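Local coordinates for uncharacterized protein (Pseudomonas syringae pv. tomato, PDB 3K4I) that is of unknown function but belongs to the Aldolase/RraA family and forms a trimer, with magnesium ions in the model, at residues V5-T10 with T164-D169; L32-I37 with V190-A195; S89-R94 with N147-K152. All coordinates share one frame; numbering follows the deposited sequence.

Interaction 1: residues V5-T10 with T164-D169; sequences VPFEYT and TIQPGD
Flat-on packing joins Phe7 to Gln166. The Gln166 chain runs under one face of the Phe7 ring, CG touching CE1 at 3.5 Å. A bend at chi2 (-77°) lays the amide beneath the ring, its plane only 22° from that of the aromatic; CD sits 3.9 Å from the ring plane, displaced toward the rim. Phe7 in turn meets Tyr9 with its own rim: Phe7 CE2 stands 3.5 Å above the Tyr9 ring plane. The contact lays the N-terminal arm, just before helix 14-19, against the type II turn that runs from Gln166 to Asp169 and links strands 163-165 and 170-174 of the RraA-like domain. Tyr9 meets this turn edge-on, with Pro167 O in its ring plane 3.7 Å from Tyr9 CD2; Tyr9 CE2 also comes 4.4 Å from Pro167 CB. Polar links are indirect or local. One water donates to both carbonyls, 2.7 Å from Thr10 O and 2.7 Å from Gly168 O. Within the turn, Gln166 N bonds to Asp169 OD2 (2.9 Å), approaching from above the carboxylate plane, while Asp169 OD1 and Pro167 O are held by Gln183, whose OE1 accepts from Thr10 N.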
ATOM      1  N   VAL C   5      20.615 -30.406  13.457  1.00 15.33           N
ATOM      2  CA  VAL C   5      21.445 -31.105  12.466  1.00 15.71           C
ATOM      3  C   VAL C   5      22.113 -30.085  11.541  1.00 15.12           C
ATOM      4  O   VAL C   5      21.559 -29.006  11.337  1.00 15.78           O
ATOM      5  CB  VAL C   5      20.608 -32.108  11.633  1.00 16.13           C
ATOM      6  CG1 VAL C   5      19.981 -33.146  12.542  1.00 21.43           C
ATOM      7  CG2 VAL C   5      19.539 -31.395  10.821  1.00 21.85           C
ATOM      8  N   PRO C   6      23.301 -30.418  10.985  1.00 14.57           N
ATOM      9  CA  PRO C   6      23.982 -29.478  10.073  1.00 13.73           C
ATOM     10  C   PRO C   6      23.108 -29.144   8.877  1.00 12.49           C
ATOM     11  O   PRO C   6      22.264 -29.958   8.477  1.00 11.92           O
ATOM     12  CB  PRO C   6      25.199 -30.274   9.580  1.00 14.28           C
ATOM     13  CG  PRO C   6      25.418 -31.333  10.578  1.00 16.21           C
ATOM     14  CD  PRO C   6      24.088 -31.649  11.203  1.00 15.09           C
ATOM     15  N   PHE C   7      23.312 -27.967   8.299  1.00 12.53           N
ATOM     16  CA  PHE C   7      22.559 -27.623   7.100  1.00 13.15           C
ATOM     17  C   PHE C   7      22.896 -28.559   5.954  1.00 13.66           C
ATOM     18  O   PHE C   7      24.055 -28.903   5.740  1.00 12.51           O
ATOM     19  CB  PHE C   7      22.804 -26.189   6.653  1.00 13.54           C
ATOM     20  CG  PHE C   7      22.191 -25.888   5.325  1.00 14.30           C
ATOM     21  CD1 PHE C   7      20.837 -25.589   5.221  1.00 13.04           C
ATOM     22  CD2 PHE C   7      22.956 -25.961   4.168  1.00 13.32           C
ATOM     23  CE1 PHE C   7      20.252 -25.333   3.994  1.00 14.06           C
ATOM     24  CE2 PHE C   7      22.369 -25.705   2.929  1.00 14.35           C
ATOM     25  CZ  PHE C   7      21.015 -25.384   2.847  1.00 12.40           C
ATOM     26  N   GLU C   8      21.860 -28.966   5.226  1.00 13.89           N
ATOM     27  CA  GLU C   8      22.044 -29.795   4.051  1.00 14.32           C
ATOM     28  C   GLU C   8      21.024 -29.377   3.015  1.00 12.68           C
ATOM     29  O   GLU C   8      19.829 -29.269   3.335  1.00 12.88           O
ATOM     30  CB  GLU C   8      21.843 -31.267   4.417  1.00 16.13           C
ATOM     31  CG  GLU C   8      22.404 -32.253   3.426  1.00 31.32           C
ATOM     32  CD  GLU C   8      22.284 -33.677   3.916  1.00 18.92           C
ATOM     33  OE1 GLU C   8      21.635 -34.491   3.222  1.00 31.58           O
ATOM     34  OE2 GLU C   8      22.838 -33.984   4.994  1.00 31.62           O
ATOM     35  N   TYR C   9      21.475 -29.148   1.776  1.00 12.73           N
ATOM     36  CA  TYR C   9      20.534 -28.931   0.672  1.00 13.09           C
ATOM     37  C   TYR C   9      19.614 -30.135   0.578  1.00 13.05           C
ATOM     38  O   TYR C   9      20.059 -31.292   0.502  1.00 14.51           O
ATOM     39  CB  TYR C   9      21.224 -28.667  -0.673  1.00 13.86           C
ATOM     40  CG  TYR C   9      22.134 -27.464  -0.645  1.00 17.86           C
ATOM     41  CD1 TYR C   9      23.526 -27.619  -0.686  1.00 15.09           C
ATOM     42  CD2 TYR C   9      21.607 -26.164  -0.573  1.00 14.79           C
ATOM     43  CE1 TYR C   9      24.375 -26.508  -0.663  1.00 18.46           C
ATOM     44  CE2 TYR C   9      22.454 -25.049  -0.539  1.00 18.48           C
ATOM     45  CZ  TYR C   9      23.832 -25.241  -0.584  1.00 15.62           C
ATOM     46  OH  TYR C   9      24.697 -24.166  -0.555  1.00 19.18           O
ATOM     47  N   THR C  10      18.325 -29.848   0.639  1.00 13.19           N
ATOM     48  CA  THR C  10      17.303 -30.875   0.707  1.00 13.48           C
ATOM     49  C   THR C  10      16.275 -30.660  -0.388  1.00 15.33           C
ATOM     50  O   THR C  10      15.545 -29.673  -0.361  1.00 14.97           O
ATOM     51  CB  THR C  10      16.595 -30.869   2.086  1.00 13.83           C
ATOM     52  OG1 THR C  10      17.574 -31.037   3.122  1.00 17.31           O
ATOM     53  CG2 THR C  10      15.576 -32.012   2.186  1.00 16.92           C
ATOM     54  N   THR C 164      17.029 -16.095   7.973  1.00  8.08           N
ATOM     55  CA  THR C 164      17.932 -16.668   7.012  1.00  7.86           C
ATOM     56  C   THR C 164      17.122 -17.365   5.909  1.00  9.07           C
ATOM     57  O   THR C 164      16.167 -18.077   6.221  1.00  9.87           O
ATOM     58  CB  THR C 164      18.870 -17.672   7.712  1.00  8.59           C
ATOM     59  OG1 THR C 164      19.817 -16.933   8.499  1.00 17.76           O
ATOM     60  CG2 THR C 164      19.612 -18.552   6.680  1.00 17.88           C
ATOM     61  N   ILE C 165      17.497 -17.114   4.653  1.00  7.67           N
ATOM     62  CA  ILE C 165      16.941 -17.808   3.466  1.00  7.53           C
ATOM     63  C   ILE C 165      18.128 -18.500   2.809  1.00  7.56           C
ATOM     64  O   ILE C 165      19.132 -17.861   2.420  1.00  7.68           O
ATOM     65  CB  ILE C 165      16.270 -16.864   2.421  1.00  8.15           C
ATOM     66  CG1 ILE C 165      15.129 -16.038   3.043  1.00 13.70           C
ATOM     67  CG2 ILE C 165      15.735 -17.668   1.256  1.00 13.05           C
ATOM     68  CD1 ILE C 165      15.540 -14.626   3.443  1.00 10.87           C
ATOM     69  N   GLN C 166      18.042 -19.821   2.743  1.00  8.87           N
ATOM     70  CA  GLN C 166      19.008 -20.626   2.019  1.00  8.28           C
ATOM     71  C   GLN C 166      18.428 -20.983   0.649  1.00  7.73           C
ATOM     72  O   GLN C 166      17.222 -21.227   0.529  1.00  6.90           O
ATOM     73  CB  GLN C 166      19.260 -21.934   2.778  1.00  9.40           C
ATOM     74  CG  GLN C 166      19.979 -21.798   4.109  1.00 17.73           C
ATOM     75  CD  GLN C 166      21.462 -21.584   3.946  1.00 12.08           C
ATOM     76  OE1 GLN C 166      21.974 -21.503   2.832  1.00 18.19           O
ATOM     77  NE2 GLN C 166      22.172 -21.472   5.072  1.00 18.91           N
ATOM     78  N   PRO C 167      19.291 -21.005  -0.386  1.00  7.40           N
ATOM     79  CA  PRO C 167      18.871 -21.545  -1.683  1.00  6.62           C
ATOM     80  C   PRO C 167      18.212 -22.900  -1.458  1.00  6.95           C
ATOM     81  O   PRO C 167      18.794 -23.792  -0.810  1.00  7.72           O
ATOM     82  CB  PRO C 167      20.184 -21.742  -2.440  1.00  7.20           C
ATOM     83  CG  PRO C 167      21.195 -20.839  -1.728  1.00 11.05           C
ATOM     84  CD  PRO C 167      20.748 -20.768  -0.304  1.00  7.32           C
ATOM     85  N   GLY C 168      17.017 -23.054  -2.008  1.00  6.79           N
ATOM     86  CA  GLY C 168      16.301 -24.340  -1.884  1.00  6.53           C
ATOM     87  C   GLY C 168      15.186 -24.312  -0.846  1.00  6.37           C
ATOM     88  O   GLY C 168      14.364 -25.232  -0.765  1.00  8.12           O
ATOM     89  N   ASP C 169      15.143 -23.253  -0.041  1.00  5.46           N
ATOM     90  CA  ASP C 169      14.068 -23.120   0.959  1.00  5.36           C
ATOM     91  C   ASP C 169      12.684 -22.988   0.279  1.00  4.56           C
ATOM     92  O   ASP C 169      12.560 -22.538  -0.860  1.00  5.28           O
ATOM     93  CB  ASP C 169      14.324 -21.936   1.897  1.00  6.86           C
ATOM     94  CG  ASP C 169      15.366 -22.243   2.988  1.00  5.57           C
ATOM     95  OD1 ASP C 169      15.790 -23.401   3.193  1.00  7.05           O
ATOM     96  OD2 ASP C 169      15.732 -21.280   3.706  1.00  7.66           O
TER
HETATM   97  O   HOH W   1      14.848 -27.600  -1.982  1.00 10.99           O

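Interaction 2: residues L32-I37 with V190-A195; sequences LDSLGI and VLRARA
Ser34 and Leu35 reach Arg192 from the C-terminal end of helix 25-33, where the backbone closes in a Schellman motif: Gly36 N, in a residue at positive phi, bonds back to Asp33 O, and Ile37 N to Leu32 O. This turned end packs beside helix 186-207 that follows the RraA-like sheet, and Arg192 reaches across to it with a chain extended from CG to NE. Its guanidinium is covered on one face by a methyl group, Leu35 CD2, which lies 3.4 Å from Arg192 CZ and over the centre of the plane. The aliphatic part of the chain makes a looser contact, Arg192 CD coming 4.1 Å from Leu35 CD1. Ser34 meets the same guanidinium at its edge. A chi1 of 75° puts OG between the backbone N and the carbonyl carbon, where it meets both Arg192 and Ala31 O, one helical turn back. A salt bridge from Arg192 NE to Glu188 provides a second hold on the guanidinium and would limit its rotation. Asp33 pairs instead with Arg148 of the second subunit. Arg192 NH1 donates to Ser34 OG over 2.9 Å at an N-H...O angle of 154°, the oxygen lying almost in the guanidinium plane.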
ATOM      1  N   LEU C  32       5.383 -23.342  11.484  1.00  5.71           N
ATOM      2  CA  LEU C  32       6.758 -22.991  11.828  1.00  6.18           C
ATOM      3  C   LEU C  32       6.877 -22.635  13.307  1.00  5.71           C
ATOM      4  O   LEU C  32       7.793 -23.102  13.969  1.00  5.52           O
ATOM      5  CB  LEU C  32       7.255 -21.852  10.978  1.00  7.17           C
ATOM      6  CG  LEU C  32       7.635 -22.272   9.562  1.00  5.49           C
ATOM      7  CD1 LEU C  32       7.725 -20.971   8.729  1.00  7.80           C
ATOM      8  CD2 LEU C  32       8.976 -23.018   9.530  1.00  8.19           C
ATOM      9  N   ASP C  33       5.931 -21.840  13.809  1.00  6.25           N
ATOM     10  CA  ASP C  33       5.985 -21.394  15.203  1.00  7.03           C
ATOM     11  C   ASP C  33       5.971 -22.600  16.134  1.00  7.34           C
ATOM     12  O   ASP C  33       6.621 -22.595  17.177  1.00  7.67           O
ATOM     13  CB  ASP C  33       4.772 -20.517  15.550  1.00  7.56           C
ATOM     14  CG  ASP C  33       4.893 -19.102  15.043  1.00  9.19           C
ATOM     15  OD1 ASP C  33       5.944 -18.742  14.462  1.00  8.82           O
ATOM     16  OD2 ASP C  33       3.906 -18.354  15.236  1.00  8.13           O
ATOM     17  N   SER C  34       5.207 -23.637  15.764  1.00  7.51           N
ATOM     18  CA  SER C  34       5.142 -24.874  16.554  1.00  6.58           C
ATOM     19  C   SER C  34       6.450 -25.640  16.556  1.00  6.55           C
ATOM     20  O   SER C  34       6.643 -26.561  17.364  1.00  7.25           O
ATOM     21  CB  SER C  34       3.971 -25.787  16.098  1.00  5.34           C
ATOM     22  OG  SER C  34       4.255 -26.429  14.880  1.00  7.53           O
ATOM     23  N   LEU C  35       7.354 -25.254  15.656  1.00  7.43           N
ATOM     24  CA  LEU C  35       8.696 -25.819  15.591  1.00  9.08           C
ATOM     25  C   LEU C  35       9.744 -24.832  16.146  1.00  9.14           C
ATOM     26  O   LEU C  35      10.932 -25.131  16.159  1.00 10.99           O
ATOM     27  CB  LEU C  35       9.023 -26.319  14.168  1.00  9.70           C
ATOM     28  CG  LEU C  35       8.111 -27.476  13.658  1.00  5.59           C
ATOM     29  CD1 LEU C  35       8.196 -27.653  12.143  1.00 10.78           C
ATOM     30  CD2 LEU C  35       8.398 -28.787  14.377  1.00 10.36           C
ATOM     31  N   GLY C  36       9.293 -23.662  16.601  1.00  9.16           N
ATOM     32  CA  GLY C  36      10.177 -22.707  17.295  1.00  9.38           C
ATOM     33  C   GLY C  36      10.859 -21.729  16.364  1.00  9.74           C
ATOM     34  O   GLY C  36      11.857 -21.119  16.730  1.00 10.84           O
ATOM     35  N   ILE C  37      10.313 -21.562  15.167  1.00  8.75           N
ATOM     36  CA  ILE C  37      10.996 -20.841  14.085  1.00  7.07           C
ATOM     37  C   ILE C  37      10.084 -19.741  13.542  1.00  6.90           C
ATOM     38  O   ILE C  37       8.902 -19.976  13.289  1.00  6.09           O
ATOM     39  CB  ILE C  37      11.347 -21.841  12.945  1.00  7.32           C
ATOM     40  CG1 ILE C  37      12.465 -22.782  13.408  1.00 10.12           C
ATOM     41  CG2 ILE C  37      11.747 -21.135  11.620  1.00  8.45           C
ATOM     42  CD1 ILE C  37      12.512 -24.040  12.573  1.00 10.16           C
ATOM     43  N   VAL C 190       4.519 -28.416   6.152  1.00  7.44           N
ATOM     44  CA  VAL C 190       3.345 -28.492   5.302  1.00  8.04           C
ATOM     45  C   VAL C 190       2.277 -29.408   5.929  1.00  7.96           C
ATOM     46  O   VAL C 190       1.096 -29.064   5.936  1.00  7.22           O
ATOM     47  CB  VAL C 190       3.716 -28.920   3.857  1.00  9.10           C
ATOM     48  CG1 VAL C 190       2.464 -29.324   3.055  1.00  8.34           C
ATOM     49  CG2 VAL C 190       4.445 -27.772   3.170  1.00  7.87           C
ATOM     50  N   LEU C 191       2.706 -30.539   6.479  1.00  8.58           N
ATOM     51  CA  LEU C 191       1.829 -31.422   7.238  1.00  9.52           C
ATOM     52  C   LEU C 191       1.170 -30.702   8.430  1.00  9.09           C
ATOM     53  O   LEU C 191      -0.052 -30.788   8.628  1.00  9.25           O
ATOM     54  CB  LEU C 191       2.605 -32.662   7.722  1.00 12.29           C
ATOM     55  CG  LEU C 191       1.868 -33.764   8.484  1.00 22.43           C
ATOM     56  CD1 LEU C 191       0.934 -34.528   7.536  1.00 15.21           C
ATOM     57  CD2 LEU C 191       2.868 -34.730   9.106  1.00 14.76           C
ATOM     58  N   ARG C 192       1.967 -29.955   9.199  1.00  8.05           N
ATOM     59  CA  ARG C 192       1.408 -29.234  10.331  1.00  7.86           C
ATOM     60  C   ARG C 192       0.439 -28.118   9.897  1.00  7.22           C
ATOM     61  O   ARG C 192      -0.614 -27.930  10.525  1.00  7.48           O
ATOM     62  CB  ARG C 192       2.533 -28.665  11.221  1.00  8.31           C
ATOM     63  CG  ARG C 192       3.211 -29.761  12.035  1.00  8.96           C
ATOM     64  CD  ARG C 192       4.428 -29.240  12.764  1.00 10.54           C
ATOM     65  NE  ARG C 192       5.075 -30.310  13.526  1.00 10.30           N
ATOM     66  CZ  ARG C 192       5.364 -30.247  14.823  1.00 13.21           C
ATOM     67  NH1 ARG C 192       5.106 -29.144  15.519  1.00 10.58           N
ATOM     68  NH2 ARG C 192       5.936 -31.291  15.416  1.00 11.27           N
ATOM     69  N   ALA C 193       0.771 -27.426   8.804  1.00  6.83           N
ATOM     70  CA  ALA C 193      -0.044 -26.332   8.298  1.00  4.63           C
ATOM     71  C   ALA C 193      -1.404 -26.853   7.857  1.00  6.19           C
ATOM     72  O   ALA C 193      -2.419 -26.219   8.076  1.00  6.34           O
ATOM     73  CB  ALA C 193       0.654 -25.604   7.126  1.00  4.85           C
ATOM     74  N   ARG C 194      -1.408 -28.024   7.231  1.00  6.66           N
ATOM     75  CA  ARG C 194      -2.674 -28.591   6.807  1.00  9.33           C
ATOM     76  C   ARG C 194      -3.608 -28.881   7.999  1.00  9.88           C
ATOM     77  O   ARG C 194      -4.837 -28.709   7.909  1.00 10.15           O
ATOM     78  CB  ARG C 194      -2.380 -29.877   6.050  1.00 12.37           C
ATOM     79  CG  ARG C 194      -3.535 -30.339   5.242  1.00 31.40           C
ATOM     80  CD  ARG C 194      -3.527 -31.825   5.199  1.00 18.64           C
ATOM     81  NE  ARG C 194      -2.309 -32.369   4.601  1.00 32.05           N
ATOM     82  CZ  ARG C 194      -2.196 -33.625   4.181  1.00 20.79           C
ATOM     83  NH1 ARG C 194      -3.236 -34.458   4.264  1.00 32.63           N
ATOM     84  NH2 ARG C 194      -1.059 -34.048   3.651  1.00 32.32           N
ATOM     85  N   ALA C 195      -3.028 -29.384   9.085  1.00  9.40           N
ATOM     86  CA  ALA C 195      -3.740 -29.676  10.312  1.00  9.06           C
ATOM     87  C   ALA C 195      -4.264 -28.394  10.971  1.00  7.88           C
ATOM     88  O   ALA C 195      -5.384 -28.361  11.478  1.00  7.46           O
ATOM     89  CB  ALA C 195      -2.834 -30.455  11.268  1.00  9.05           C
TER

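Interaction 3: residues S89-R94 with N147-K152; sequences SSNSGR and NRTQLK
Asn91 and Thr149 both use a first torsion near 180° to meet: Asn91 CG is anti to its backbone N (chi1 -173°), as is Thr149 OG1 to its own (chi1 -167°), and the two polar ends approach from opposite directions. They join the type I' turn of Asn91 to Arg94, at the end of strand 85-90, to the approach to strand 150-154; in the sheet of the RraA-like domain, strand 53-63 pairs with both strands. Thr149 OG1 donates to Asn91 OD1 over 2.7 Å, tilted from the carbonyl plane. The same hydroxyl is hydrogen-bonded to Gln63 O on strand 53-63, so its one proton is probably shared between two acceptors. Arg94, on the far side of the turn, bends at chi3 and passes alongside Thr149, its NH1 coming 3.7 Å from Thr149 CB. Asp96 secures the guanidinium by a salt bridge to NE. The Arg148 side chain turns outward to the third subunit, where its NH2 forms a salt bridge with Asp38, while its carbonyl stays behind as an acceptor. Arg94 grips that oxygen end-on with two nitrogens, NH1 at 2.9 Å and NH2 at 3.1 Å from Arg148 O, both from the same face of the carbonyl plane.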
ATOM      1  N   SER C  89      15.469 -11.642  -3.551  1.00  6.89           N
ATOM      2  CA  SER C  89      16.521 -10.686  -3.852  1.00  7.38           C
ATOM      3  C   SER C  89      16.713  -9.766  -2.691  1.00  6.14           C
ATOM      4  O   SER C  89      15.735  -9.192  -2.181  1.00  6.37           O
ATOM      5  CB  SER C  89      16.174  -9.856  -5.093  1.00  9.75           C
ATOM      6  OG  SER C  89      16.285 -10.650  -6.256  1.00 18.48           O
ATOM      7  N   SER C  90      17.955  -9.615  -2.286  1.00  5.63           N
ATOM      8  CA  SER C  90      18.258  -8.750  -1.125  1.00  5.81           C
ATOM      9  C   SER C  90      19.180  -7.610  -1.517  1.00  5.11           C
ATOM     10  O   SER C  90      20.292  -7.827  -1.988  1.00  4.54           O
ATOM     11  CB  SER C  90      18.771  -9.587   0.061  1.00  6.47           C
ATOM     12  OG  SER C  90      18.913  -8.771   1.224  1.00 13.55           O
ATOM     13  N   ASN C  91      18.688  -6.390  -1.296  1.00  5.79           N
ATOM     14  CA  ASN C  91      19.399  -5.175  -1.676  1.00  7.44           C
ATOM     15  C   ASN C  91      19.414  -4.196  -0.495  1.00  7.62           C
ATOM     16  O   ASN C  91      19.194  -2.962  -0.655  1.00  7.21           O
ATOM     17  CB  ASN C  91      18.755  -4.560  -2.925  1.00  8.77           C
ATOM     18  CG  ASN C  91      19.541  -3.378  -3.477  1.00  8.60           C
ATOM     19  OD1 ASN C  91      20.782  -3.342  -3.390  1.00  9.64           O
ATOM     20  ND2 ASN C  91      18.827  -2.390  -4.022  1.00  9.62           N
ATOM     21  N   SER C  92      19.650  -4.757   0.698  1.00  7.86           N
ATOM     22  CA  SER C  92      19.801  -3.964   1.925  1.00  9.24           C
ATOM     23  C   SER C  92      18.584  -3.085   2.233  1.00  9.22           C
ATOM     24  O   SER C  92      18.720  -1.963   2.795  1.00 10.52           O
ATOM     25  CB  SER C  92      21.050  -3.096   1.812  1.00  9.85           C
ATOM     26  OG  SER C  92      22.201  -3.888   1.641  1.00 18.83           O
ATOM     27  N   GLY C  93      17.409  -3.537   1.807  1.00  8.60           N
ATOM     28  CA  GLY C  93      16.173  -2.790   2.021  1.00  8.48           C
ATOM     29  C   GLY C  93      16.129  -1.430   1.370  1.00  8.96           C
ATOM     30  O   GLY C  93      15.346  -0.585   1.784  1.00 10.17           O
ATOM     31  N   ARG C  94      16.978  -1.210   0.369  1.00  8.46           N
ATOM     32  CA  ARG C  94      17.088   0.097  -0.286  1.00  9.05           C
ATOM     33  C   ARG C  94      15.840   0.515  -1.061  1.00  9.96           C
ATOM     34  O   ARG C  94      15.185  -0.304  -1.726  1.00  8.96           O
ATOM     35  CB  ARG C  94      18.336   0.199  -1.171  1.00  8.33           C
ATOM     36  CG  ARG C  94      19.652   0.185  -0.360  1.00 12.49           C
ATOM     37  CD  ARG C  94      20.903   0.142  -1.228  1.00  8.28           C
ATOM     38  NE  ARG C  94      21.010   1.287  -2.120  1.00 12.74           N
ATOM     39  CZ  ARG C  94      21.982   1.450  -3.014  1.00  9.99           C
ATOM     40  NH1 ARG C  94      22.953   0.543  -3.139  1.00 13.07           N
ATOM     41  NH2 ARG C  94      22.000   2.537  -3.777  1.00 13.32           N
ATOM     42  N   ASN C 147      24.634   1.640 -11.848  1.00 11.23           N
ATOM     43  CA  ASN C 147      25.431   2.625 -11.089  1.00 12.23           C
ATOM     44  C   ASN C 147      24.911   2.930  -9.681  1.00 11.26           C
ATOM     45  O   ASN C 147      25.377   3.886  -9.054  1.00 13.26           O
ATOM     46  CB  ASN C 147      25.616   3.946 -11.873  1.00 14.49           C
ATOM     47  CG  ASN C 147      26.567   3.811 -13.057  1.00 25.04           C
ATOM     48  OD1 ASN C 147      26.460   4.556 -14.037  1.00 17.57           O
ATOM     49  ND2 ASN C 147      27.499   2.870 -12.976  1.00 16.42           N
ATOM     50  N   ARG C 148      23.972   2.129  -9.172  1.00  8.78           N
ATOM     51  CA  ARG C 148      23.434   2.337  -7.826  1.00  9.16           C
ATOM     52  C   ARG C 148      23.691   1.155  -6.905  1.00  9.01           C
ATOM     53  O   ARG C 148      24.028   1.306  -5.730  1.00  9.12           O
ATOM     54  CB  ARG C 148      21.941   2.682  -7.868  1.00  9.38           C
ATOM     55  CG  ARG C 148      21.655   4.029  -8.550  1.00  8.86           C
ATOM     56  CD  ARG C 148      20.200   4.492  -8.363  1.00 11.28           C
ATOM     57  NE  ARG C 148      20.000   5.852  -8.873  1.00  7.97           N
ATOM     58  CZ  ARG C 148      19.711   6.133 -10.141  1.00 12.81           C
ATOM     59  NH1 ARG C 148      19.564   5.156 -11.024  1.00  6.98           N
ATOM     60  NH2 ARG C 148      19.561   7.389 -10.525  1.00  7.63           N
ATOM     61  N   THR C 149      23.526  -0.036  -7.455  1.00  7.78           N
ATOM     62  CA  THR C 149      23.783  -1.271  -6.721  1.00  8.23           C
ATOM     63  C   THR C 149      24.269  -2.281  -7.749  1.00  7.88           C
ATOM     64  O   THR C 149      24.087  -2.050  -8.940  1.00  8.52           O
ATOM     65  CB  THR C 149      22.523  -1.778  -5.964  1.00  8.61           C
ATOM     66  OG1 THR C 149      22.915  -2.799  -5.037  1.00  9.77           O
ATOM     67  CG2 THR C 149      21.464  -2.310  -6.915  1.00  8.79           C
ATOM     68  N   GLN C 150      24.962  -3.337  -7.308  1.00  7.30           N
ATOM     69  CA  GLN C 150      25.476  -4.342  -8.227  1.00  7.86           C
ATOM     70  C   GLN C 150      25.371  -5.742  -7.639  1.00  6.85           C
ATOM     71  O   GLN C 150      25.358  -5.920  -6.421  1.00  5.93           O
ATOM     72  CB  GLN C 150      26.924  -4.046  -8.648  1.00  9.18           C
ATOM     73  CG  GLN C 150      27.943  -4.438  -7.623  1.00 10.42           C
ATOM     74  CD  GLN C 150      29.378  -4.151  -8.027  1.00  9.62           C
ATOM     75  OE1 GLN C 150      29.670  -3.196  -8.777  1.00 10.75           O
ATOM     76  NE2 GLN C 150      30.289  -4.948  -7.486  1.00  9.87           N
ATOM     77  N   LEU C 151      25.236  -6.735  -8.514  1.00  7.44           N
ATOM     78  CA  LEU C 151      25.193  -8.118  -8.051  1.00  7.42           C
ATOM     79  C   LEU C 151      26.492  -8.530  -7.376  1.00  5.93           C
ATOM     80  O   LEU C 151      27.590  -8.236  -7.879  1.00  6.71           O
ATOM     81  CB  LEU C 151      24.935  -9.062  -9.228  1.00  8.66           C
ATOM     82  CG  LEU C 151      23.514  -8.971  -9.721  1.00  8.14           C
ATOM     83  CD1 LEU C 151      23.416  -9.466 -11.159  1.00  9.87           C
ATOM     84  CD2 LEU C 151      22.601  -9.781  -8.802  1.00  9.51           C
ATOM     85  N   LYS C 152      26.361  -9.205  -6.241  1.00  5.22           N
ATOM     86  CA  LYS C 152      27.503  -9.749  -5.521  1.00  5.80           C
ATOM     87  C   LYS C 152      27.567 -11.246  -5.811  1.00  5.66           C
ATOM     88  O   LYS C 152      28.583 -11.740  -6.269  1.00  4.99           O
ATOM     89  CB  LYS C 152      27.412  -9.524  -4.010  1.00  7.50           C
ATOM     90  CG  LYS C 152      28.562 -10.182  -3.255  1.00  7.74           C
ATOM     91  CD  LYS C 152      28.501  -9.830  -1.760  1.00  9.74           C
ATOM     92  CE  LYS C 152      29.851 -10.056  -1.099  1.00  9.03           C
ATOM     93  NZ  LYS C 152      29.794  -9.755   0.375  1.00 10.80           N
TER

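How the interactions relate
Along the chain the segments of interactions 1 and 2 alternate, whereas both segments of interaction 3 fall between the two halves of each. The centres of interactions 1 and 2 are about 17 Å apart, and a short connection through Gln183 and Gln184 leads from strand 177-181, beside interaction 1, into helix 186-207 of interaction 2. Interaction 3 lies about 32 Å from interaction 2, centre to centre, across the middle of the chain; strand 53-63 connects its surroundings to those of interaction 1. Though interactions 2 and 3 sit on opposite sides of each subunit, the trimer brings them together across the interface between subunits, through Asp33 and Arg148.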